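Local coordinates for N-terminal acetyltransferase-like protein (PDB 5NNP) that probably serves as the tetratricopeptide-repeat auxiliary subunit of an N-terminal acetyltransferase, a helical scaffold of the NatA type, at residues 81-86 against 100-104; 115-119 against 134-138. One frame throughout, in Å; residues are numbered along the deposited sequence.

In the fold
Both contacts lie in the N-terminal part of the superhelix, where successive antiparallel helices stack side by side. Contact 1 joins helices 78-90 and 94-107, and contact 2 joins the next pair, 112-124 and 128-141; their centres are about 14 Å apart. They share no helix but meet where Tyr-101 of the first packs on Asp-117 and Leu-118 of the second. Contact 1 is partly buried: its alanines and Tyr-101 are enclosed, whereas Phe-103 is exposed, and its chemistry is largely aromatic, with one water between polar side-chain ends. Contact 2 is more enclosed, more widely spaced and smaller in area, and it mixes amide, hydroxyl and thioether groups instead of rings.

Contact 1 of 2, residues 81-86 against 100-104; sequences WHVYGI and AYKFA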
loop_
_atom_site.group_PDB
_atom_site.type_symbol
_atom_site.label_atom_id
_atom_site.label_comp_id
_atom_site.label_asym_id
_atom_site.label_seq_id
_atom_site.Cartn_x
_atom_site.Cartn_y
_atom_site.Cartn_z
ATOM N N TRP A 81 -0.486 -23.779 29.290
ATOM C CA TRP A 81 -1.221 -22.722 28.611
ATOM C C TRP A 81 -0.326 -21.954 27.626
ATOM O O TRP A 81 -0.742 -21.649 26.508
ATOM C CB TRP A 81 -1.863 -21.784 29.637
ATOM C CG TRP A 81 -3.044 -22.443 30.315
ATOM C CD1 TRP A 81 -3.078 -22.983 31.573
ATOM C CD2 TRP A 81 -4.342 -22.668 29.750
ATOM N NE1 TRP A 81 -4.317 -23.518 31.829
ATOM C CE2 TRP A 81 -5.115 -23.340 30.729
ATOM C CE3 TRP A 81 -4.928 -22.370 28.513
ATOM C CZ2 TRP A 81 -6.445 -23.718 30.514
ATOM C CZ3 TRP A 81 -6.269 -22.749 28.298
ATOM C CH2 TRP A 81 -7.004 -23.419 29.300
ATOM N N HIS A 82 0.908 -21.674 28.039
ATOM C CA HIS A 82 1.899 -21.042 27.170
ATOM C C HIS A 82 2.098 -21.837 25.868
ATOM O O HIS A 82 2.046 -21.268 24.780
ATOM C CB HIS A 82 3.221 -20.889 27.921
ATOM C CG HIS A 82 4.204 -19.978 27.259
ATOM N ND1 HIS A 82 5.518 -19.876 27.675
ATOM C CD2 HIS A 82 4.078 -19.128 26.214
ATOM C CE1 HIS A 82 6.153 -18.999 26.918
ATOM N NE2 HIS A 82 5.303 -18.529 26.023
ATOM N N VAL A 83 2.303 -23.146 25.989
ATOM C CA VAL A 83 2.451 -24.039 24.839
ATOM C C VAL A 83 1.246 -23.957 23.898
ATOM O O VAL A 83 1.387 -23.778 22.680
ATOM C CB VAL A 83 2.635 -25.516 25.290
ATOM C CG1 VAL A 83 2.497 -26.455 24.118
ATOM C CG2 VAL A 83 3.978 -25.707 25.957
ATOM N N TYR A 84 0.063 -24.103 24.484
ATOM C CA TYR A 84 -1.194 -24.017 23.755
ATOM C C TYR A 84 -1.235 -22.736 22.901
ATOM O O TYR A 84 -1.626 -22.761 21.735
ATOM C CB TYR A 84 -2.355 -24.063 24.755
ATOM C CG TYR A 84 -3.698 -24.522 24.211
ATOM C CD1 TYR A 84 -3.806 -25.671 23.433
ATOM C CD2 TYR A 84 -4.873 -23.832 24.528
ATOM C CE1 TYR A 84 -5.045 -26.102 22.951
ATOM C CE2 TYR A 84 -6.110 -24.249 24.043
ATOM C CZ TYR A 84 -6.187 -25.381 23.259
ATOM O OH TYR A 84 -7.409 -25.800 22.797
ATOM N N GLY A 85 -0.806 -21.627 23.490
ATOM C CA GLY A 85 -0.743 -20.356 22.794
ATOM C C GLY A 85 0.261 -20.359 21.654
ATOM O O GLY A 85 -0.047 -19.926 20.540
ATOM N N ILE A 86 1.461 -20.861 21.938
ATOM C CA ILE A 86 2.517 -20.968 20.941
ATOM C C ILE A 86 2.061 -21.737 19.700
ATOM O O ILE A 86 2.293 -21.300 18.579
ATOM C CB ILE A 86 3.765 -21.637 21.546
ATOM C CG1 ILE A 86 4.370 -20.729 22.618
ATOM C CG2 ILE A 86 4.804 -21.937 20.469
ATOM C CD1 ILE A 86 5.482 -21.381 23.406
ATOM N N ALA A 100 -4.993 -17.811 25.551
ATOM C CA ALA A 100 -4.120 -18.764 26.228
ATOM C C ALA A 100 -2.898 -18.075 26.858
ATOM O O ALA A 100 -2.507 -18.389 27.987
ATOM C CB ALA A 100 -3.687 -19.854 25.249
ATOM N N TYR A 101 -2.297 -17.139 26.132
ATOM C CA TYR A 101 -1.239 -16.309 26.702
ATOM C C TYR A 101 -1.731 -15.560 27.944
ATOM O O TYR A 101 -1.036 -15.492 28.965
ATOM C CB TYR A 101 -0.726 -15.312 25.669
ATOM C CG TYR A 101 0.390 -15.833 24.805
ATOM C CD1 TYR A 101 0.132 -16.572 23.657
ATOM C CD2 TYR A 101 1.716 -15.579 25.134
ATOM C CE1 TYR A 101 1.170 -17.040 22.863
ATOM C CE2 TYR A 101 2.754 -16.045 24.352
ATOM C CZ TYR A 101 2.483 -16.771 23.221
ATOM O OH TYR A 101 3.544 -17.217 22.455
ATOM N N LYS A 102 -2.936 -15.002 27.848
ATOM C CA LYS A 102 -3.527 -14.208 28.926
ATOM C C LYS A 102 -3.662 -14.992 30.237
ATOM O O LYS A 102 -3.425 -14.462 31.329
ATOM C CB LYS A 102 -4.893 -13.689 28.490
ATOM C CG LYS A 102 -5.356 -12.472 29.226
ATOM C CD LYS A 102 -6.147 -11.550 28.306
ATOM C CE LYS A 102 -7.414 -12.214 27.829
ATOM N NZ LYS A 102 -8.256 -11.211 27.142
ATOM N N PHE A 103 -4.050 -16.257 30.120
ATOM C CA PHE A 103 -4.247 -17.101 31.290
ATOM C C PHE A 103 -2.897 -17.572 31.843
ATOM O O PHE A 103 -2.672 -17.590 33.069
ATOM C CB PHE A 103 -5.145 -18.289 30.947
ATOM C CG PHE A 103 -5.743 -18.960 32.152
ATOM C CD1 PHE A 103 -6.637 -18.278 32.970
ATOM C CD2 PHE A 103 -5.418 -20.268 32.463
ATOM C CE1 PHE A 103 -7.214 -18.886 34.087
ATOM C CE2 PHE A 103 -5.974 -20.889 33.572
ATOM C CZ PHE A 103 -6.878 -20.198 34.394
ATOM N N ALA A 104 -1.995 -17.937 30.938
ATOM C CA ALA A 104 -0.626 -18.249 31.334
ATOM C C ALA A 104 -0.037 -17.097 32.166
ATOM O O ALA A 104 0.536 -17.317 33.243
ATOM C CB ALA A 104 0.231 -18.536 30.113
HETATM O O HOH W 1 5.976 -17.090 23.532
#
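Trp-81 reaches from helix 78-90 to three residues of helix 94-107. Its CB rests on the methyl of Ala-104, CB to CB 3.9 Å, and beside Ala-100 O. CG, turned anti to the carbonyl carbon (chi1 -73°), sets the indole under the edge of Phe-103: CG and CD2 lie beneath Phe-103 CD2, and CD1, NE1, CE2 and CZ2 beneath both CD2 and CE2. Phe-103 CD2 stands over one indole face, 3.5 Å from Trp-81 CE2, and the planes meet at 75°, a T-shaped pair. On the benzo side, CE3 of Trp-81 brings the ring edge to Ala-100 CB at 4.3 Å. The indole N-H is spent on the carbonyl of Met-75, which ties the ring to the short link before helix 78-90. Replacing the indole with an alanine is likely to strip the Phe-103 edge of its aromatic face, deprive the Met-75 carbonyl of this donor and open a gap beside Ala-100.

Further along, Ala-100 and Tyr-101 fit against the bare backbone at Gly-85; a side chain there would point at the Tyr-101 ring and crowd it. Tyr-101 CE1 comes within 3.6 Å of Gly-85 C, and the axes of segments 81-86 and 100-104 approach to 7.9 Å. On the same ring, His-82 presents its edge to the Tyr-101 face in an offset edge-to-face pair with planes at 73°.

Trp-81, Gly-85, Tyr-101 and Ala-104 match consensus positions of a tetratricopeptide repeat, here the nearly antiparallel hairpin of one predicted repeat. No direct hydrogen bond crosses between the segments, so at this point they are held by packing and ring contacts, with one water-mediated link, 3.0 Å from His-82 NE2 and 2.7 Å from Tyr-101 OH.

Contact 2 of 2, residues 115-119 against 134-138; sequences QRDLA and SRLNM
Gln-115 reaches over the facing segment from Ser-134 to Met-138, its side-chain carbons against Met-138 and its amide against Ser-134. CG of Gln-115 meets CG of Met-138 at 3.5 Å; the chain then bends at chi2 (65°), which swings the amide toward Ser-134. NE2 of Gln-115 gives a weak hydrogen bond to Ser-134 OG, 2.9 Å long but only 133° at the hydrogen, while OE1 of Gln-115 sits 3.5 Å from Asn-137 CB. One turn on, the methyl of Ala-119 rests against both Ser-134 CB, 3.7 Å from Ala-119 CB, and the Met-138 sulfur.

Segments 115-119 and 134-138 run antiparallel at 151°, in a hairpin of the kind that builds tetratricopeptide-repeat superhelices; their axes are 10.1 Å apart at closest approach. In this spacing the longer glutamine and methionine chains bridge the gap, whereas the alanine and serine touch directly at the closest CA pair.

Around this shell, the serine hydroxyl is held mainly by Gln-122 OE1, with a weak bond to Gly-130 O. Gln-115 also packs on Leu-105 of helix 94-107. On the far flank Arg-135 touches Ala-151 and Leu-152 of helix 146-159, its NH1 bonded to Tyr-131 OH.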
loop_
_atom_site.group_PDB
_atom_site.type_symbol
_atom_site.label_atom_id
_atom_site.label_comp_id
_atom_site.label_asym_id
_atom_site.label_seq_id
_atom_site.Cartn_x
_atom_site.Cartn_y
_atom_site.Cartn_z
ATOM N N GLN A 115 4.315 -11.895 28.745
ATOM C CA GLN A 115 3.705 -10.566 28.669
ATOM C C GLN A 115 4.100 -9.872 27.384
ATOM O O GLN A 115 3.298 -9.165 26.777
ATOM C CB GLN A 115 4.109 -9.698 29.870
ATOM C CG GLN A 115 3.678 -8.225 29.772
ATOM C CD GLN A 115 2.152 -8.043 29.791
ATOM O OE1 GLN A 115 1.574 -7.734 30.821
ATOM N NE2 GLN A 115 1.503 -8.242 28.643
ATOM N N ARG A 116 5.348 -10.076 26.975
ATOM C CA ARG A 116 5.877 -9.468 25.757
ATOM C C ARG A 116 5.113 -9.950 24.528
ATOM O O ARG A 116 4.700 -9.148 23.694
ATOM C CB ARG A 116 7.366 -9.778 25.618
ATOM C CG ARG A 116 8.057 -9.113 24.457
ATOM C CD ARG A 116 9.571 -9.289 24.566
ATOM N NE ARG A 116 9.965 -10.653 24.930
ATOM C CZ ARG A 116 10.272 -11.606 24.049
ATOM N NH1 ARG A 116 10.229 -11.344 22.745
ATOM N NH2 ARG A 116 10.623 -12.822 24.466
ATOM N N ASP A 117 4.898 -11.259 24.452
ATOM C CA ASP A 117 4.325 -11.881 23.273
ATOM C C ASP A 117 2.835 -11.648 23.182
ATOM O O ASP A 117 2.299 -11.449 22.091
ATOM C CB ASP A 117 4.653 -13.362 23.266
ATOM C CG ASP A 117 6.130 -13.615 23.002
ATOM O OD1 ASP A 117 6.756 -12.801 22.290
ATOM O OD2 ASP A 117 6.673 -14.615 23.508
ATOM N N LEU A 118 2.177 -11.626 24.333
ATOM C CA LEU A 118 0.753 -11.320 24.402
ATOM C C LEU A 118 0.452 -9.895 23.935
ATOM O O LEU A 118 -0.501 -9.647 23.205
ATOM C CB LEU A 118 0.248 -11.513 25.835
ATOM C CG LEU A 118 -1.131 -10.955 26.143
ATOM C CD1 LEU A 118 -2.202 -11.793 25.463
ATOM C CD2 LEU A 118 -1.346 -10.898 27.644
ATOM N N ALA A 119 1.267 -8.955 24.382
ATOM C CA ALA A 119 1.054 -7.558 24.058
ATOM C C ALA A 119 1.111 -7.367 22.551
ATOM O O ALA A 119 0.318 -6.616 21.971
ATOM C CB ALA A 119 2.101 -6.684 24.751
ATOM N N SER A 134 -1.458 -4.279 29.036
ATOM C CA SER A 134 -0.153 -4.896 28.847
ATOM C C SER A 134 1.000 -3.892 28.959
ATOM O O SER A 134 1.978 -4.130 29.664
ATOM C CB SER A 134 -0.098 -5.595 27.493
ATOM O OG SER A 134 -0.788 -6.819 27.560
ATOM N N ARG A 135 0.880 -2.775 28.258
ATOM C CA ARG A 135 1.948 -1.789 28.229
ATOM C C ARG A 135 2.118 -1.120 29.570
ATOM O O ARG A 135 3.246 -0.813 29.971
ATOM C CB ARG A 135 1.688 -0.739 27.158
ATOM C CG ARG A 135 1.897 -1.282 25.793
ATOM C CD ARG A 135 3.230 -1.997 25.761
ATOM N NE ARG A 135 3.501 -2.483 24.419
ATOM C CZ ARG A 135 4.697 -2.852 23.981
ATOM N NH1 ARG A 135 4.834 -3.278 22.720
ATOM N NH2 ARG A 135 5.748 -2.793 24.797
ATOM N N LEU A 136 1.002 -0.888 30.256
ATOM C CA LEU A 136 1.053 -0.298 31.595
ATOM C C LEU A 136 1.847 -1.224 32.510
ATOM O O LEU A 136 2.682 -0.798 33.299
ATOM C CB LEU A 136 -0.350 -0.060 32.146
ATOM C CG LEU A 136 -0.510 0.596 33.514
ATOM C CD1 LEU A 136 0.322 1.863 33.594
ATOM C CD2 LEU A 136 -1.983 0.907 33.739
ATOM N N ASN A 137 1.595 -2.512 32.354
ATOM C CA ASN A 137 2.317 -3.526 33.073
ATOM C C ASN A 137 3.783 -3.556 32.734
ATOM O O ASN A 137 4.632 -3.560 33.614
ATOM C CB ASN A 137 1.707 -4.872 32.773
ATOM C CG ASN A 137 1.175 -5.509 33.977
ATOM O OD1 ASN A 137 0.070 -5.193 34.411
ATOM N ND2 ASN A 137 1.950 -6.407 34.560
ATOM N N MET A 138 4.080 -3.609 31.443
ATOM C CA MET A 138 5.460 -3.619 31.006
ATOM C C MET A 138 6.186 -2.360 31.488
ATOM O O MET A 138 7.313 -2.431 31.958
ATOM C CB MET A 138 5.521 -3.758 29.487
ATOM C CG MET A 138 4.807 -5.010 29.012
ATOM S SD MET A 138 4.758 -5.292 27.231
ATOM C CE MET A 138 6.479 -5.739 26.937
#